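Local coordinates for YARHG domain-containing protein (Legionella pneumophila subsp. pneumophila, PDB 4G2A), which is of unknown function but may bind a nutrient, and combines a DUF4424 region with a C-terminal YARHG domain, at residues R279-S283 / P284-E288. Numbering follows the deposited sequence.
With SO4 (sulfate ion), chain C.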
loop_
_atom_site.group_PDB
_atom_site.type_symbol
_atom_site.label_atom_id
_atom_site.label_comp_id
_atom_site.label_asym_id
_atom_site.label_seq_id
_atom_site.Cartn_x
_atom_site.Cartn_y
_atom_site.Cartn_z
ATOM N N ARG A 279 0.129 22.284 13.482
ATOM C CA ARG A 279 0.098 23.504 14.281
ATOM C C ARG A 279 -1.151 24.287 13.915
ATOM O O ARG A 279 -1.525 24.310 12.746
ATOM C CB ARG A 279 1.351 24.348 14.032
ATOM C CG ARG A 279 1.437 25.586 14.928
ATOM C CD ARG A 279 2.444 26.564 14.395
ATOM N NE ARG A 279 2.599 27.707 15.284
ATOM C CZ ARG A 279 1.867 28.812 15.222
ATOM N NH1 ARG A 279 0.906 28.927 14.318
ATOM N NH2 ARG A 279 2.082 29.804 16.073
ATOM N N GLN A 280 -1.816 24.879 14.908
ATOM C CA GLN A 280 -3.025 25.662 14.665
ATOM C C GLN A 280 -2.621 27.105 14.394
ATOM O O GLN A 280 -1.767 27.650 15.100
ATOM C CB GLN A 280 -4.012 25.527 15.826
ATOM C CG GLN A 280 -4.766 24.193 15.767
ATOM C CD GLN A 280 -4.862 23.504 17.103
ATOM O OE1 GLN A 280 -3.877 22.959 17.626
ATOM N NE2 GLN A 280 -6.060 23.497 17.672
ATOM N N PHE A 281 -3.192 27.703 13.336
ATOM C CA PHE A 281 -2.825 29.052 12.909
ATOM C C PHE A 281 -3.909 30.079 13.241
ATOM O O PHE A 281 -5.080 29.867 12.928
ATOM C CB PHE A 281 -2.491 29.058 11.400
ATOM C CG PHE A 281 -1.283 28.197 11.085
ATOM C CD1 PHE A 281 0.003 28.700 11.214
ATOM C CD2 PHE A 281 -1.436 26.872 10.690
ATOM C CE1 PHE A 281 1.114 27.902 10.944
ATOM C CE2 PHE A 281 -0.325 26.069 10.440
ATOM C CZ PHE A 281 0.943 26.588 10.571
ATOM N N GLN A 282 -3.495 31.186 13.890
ATOM C CA GLN A 282 -4.350 32.295 14.294
ATOM C C GLN A 282 -4.421 33.370 13.212
ATOM O O GLN A 282 -5.437 34.052 13.123
ATOM C CB GLN A 282 -3.877 32.910 15.625
ATOM C CG GLN A 282 -3.909 31.945 16.825
ATOM C CD GLN A 282 -5.293 31.588 17.356
ATOM O OE1 GLN A 282 -6.338 31.964 16.806
ATOM N NE2 GLN A 282 -5.328 30.852 18.463
ATOM N N SER A 283 -3.372 33.500 12.372
ATOM C CA SER A 283 -3.297 34.492 11.292
ATOM C C SER A 283 -4.226 34.089 10.162
ATOM O O SER A 283 -4.113 32.958 9.673
ATOM C CB SER A 283 -1.867 34.654 10.780
ATOM O OG SER A 283 -0.994 35.106 11.803
ATOM N N PRO A 284 -5.154 34.994 9.754
ATOM C CA PRO A 284 -6.144 34.638 8.716
ATOM C C PRO A 284 -5.544 34.121 7.414
ATOM O O PRO A 284 -6.013 33.097 6.919
ATOM C CB PRO A 284 -6.897 35.946 8.478
ATOM C CG PRO A 284 -6.723 36.720 9.731
ATOM C CD PRO A 284 -5.383 36.360 10.272
ATOM N N ASP A 285 -4.496 34.789 6.887
ATOM C CA ASP A 285 -3.836 34.378 5.643
ATOM C C ASP A 285 -3.326 32.929 5.719
ATOM O O ASP A 285 -3.480 32.203 4.740
ATOM C CB ASP A 285 -2.690 35.343 5.258
ATOM C CG ASP A 285 -1.431 35.352 6.127
ATOM O OD1 ASP A 285 -1.538 35.065 7.344
ATOM O OD2 ASP A 285 -0.350 35.713 5.602
ATOM N N LEU A 286 -2.762 32.508 6.884
ATOM C CA LEU A 286 -2.229 31.163 7.101
ATOM C C LEU A 286 -3.340 30.164 7.354
ATOM O O LEU A 286 -3.287 29.060 6.815
ATOM C CB LEU A 286 -1.224 31.127 8.268
ATOM C CG LEU A 286 0.070 31.895 8.098
ATOM C CD1 LEU A 286 0.878 31.828 9.362
ATOM C CD2 LEU A 286 0.891 31.366 6.934
ATOM N N GLN A 287 -4.333 30.556 8.195
ATOM C CA GLN A 287 -5.530 29.793 8.585
ATOM C C GLN A 287 -6.236 29.270 7.344
ATOM O O GLN A 287 -6.420 28.060 7.208
ATOM C CB GLN A 287 -6.460 30.733 9.360
ATOM C CG GLN A 287 -7.213 30.153 10.539
ATOM C CD GLN A 287 -7.755 31.296 11.385
ATOM O OE1 GLN A 287 -8.510 32.159 10.911
ATOM N NE2 GLN A 287 -7.350 31.363 12.647
ATOM N N GLU A 288 -6.557 30.200 6.409
ATOM C CA GLU A 288 -7.228 29.976 5.135
ATOM C C GLU A 288 -6.386 29.133 4.163
ATOM O O GLU A 288 -6.962 28.303 3.446
ATOM C CB GLU A 288 -7.586 31.313 4.472
ATOM C CG GLU A 288 -8.805 31.205 3.569
ATOM C CD GLU A 288 -8.841 32.143 2.377
ATOM O OE1 GLU A 288 -8.587 33.356 2.557
ATOM O OE2 GLU A 288 -9.176 31.669 1.267
HETATM S S SO4 C . -0.253 32.220 13.588
HETATM O O1 SO4 C . -0.888 31.552 14.726
HETATM O O2 SO4 C . -0.337 33.664 13.771
HETATM O O3 SO4 C . 1.126 31.797 13.542
HETATM O O4 SO4 C . -0.868 31.883 12.323
#
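Gln287 reaches back from the first turn of helix 284-291 to the loop that leads into it. Its CB lies 3.2 Å from Ser283 O. An unusual first torsion (chi1 -142°) turns the chain back toward the loop, and CG comes to 3.2 Å from Phe281 O; beyond CG the chain runs extended, and the amide rotation (chi3 58°) presents NE2. NE2 of Gln287 donates to Phe281 O over 2.7 Å, with the N-H...O angle at 146°; it uses a lone pair in the carbonyl plane, though the oxygen sits somewhat out of the amide plane. Ser283 is the N-cap residue, but its side chain makes no capping bond; its carbonyl accepts a nearly straight bond from Gln287 N, so backbone and side chain of one residue both hold the incoming loop. Within the YARHG domain this loop joins helix 263-275 to helix 284-291. On its buried side Phe281 CD1 meets Leu286 CD1 at 3.7 Å, while the Phe281 ring also stacks with Phe290. A sulfate, most likely picked up from the crystallisation solution, sits in the bend: Gln282 N donates to O1, Ser283 N to O4 and Ser283 OG to O2, with weak bonds from Arg279 NH1 to O1 and O3. Asp285 OD2 salt-bridges Arg267.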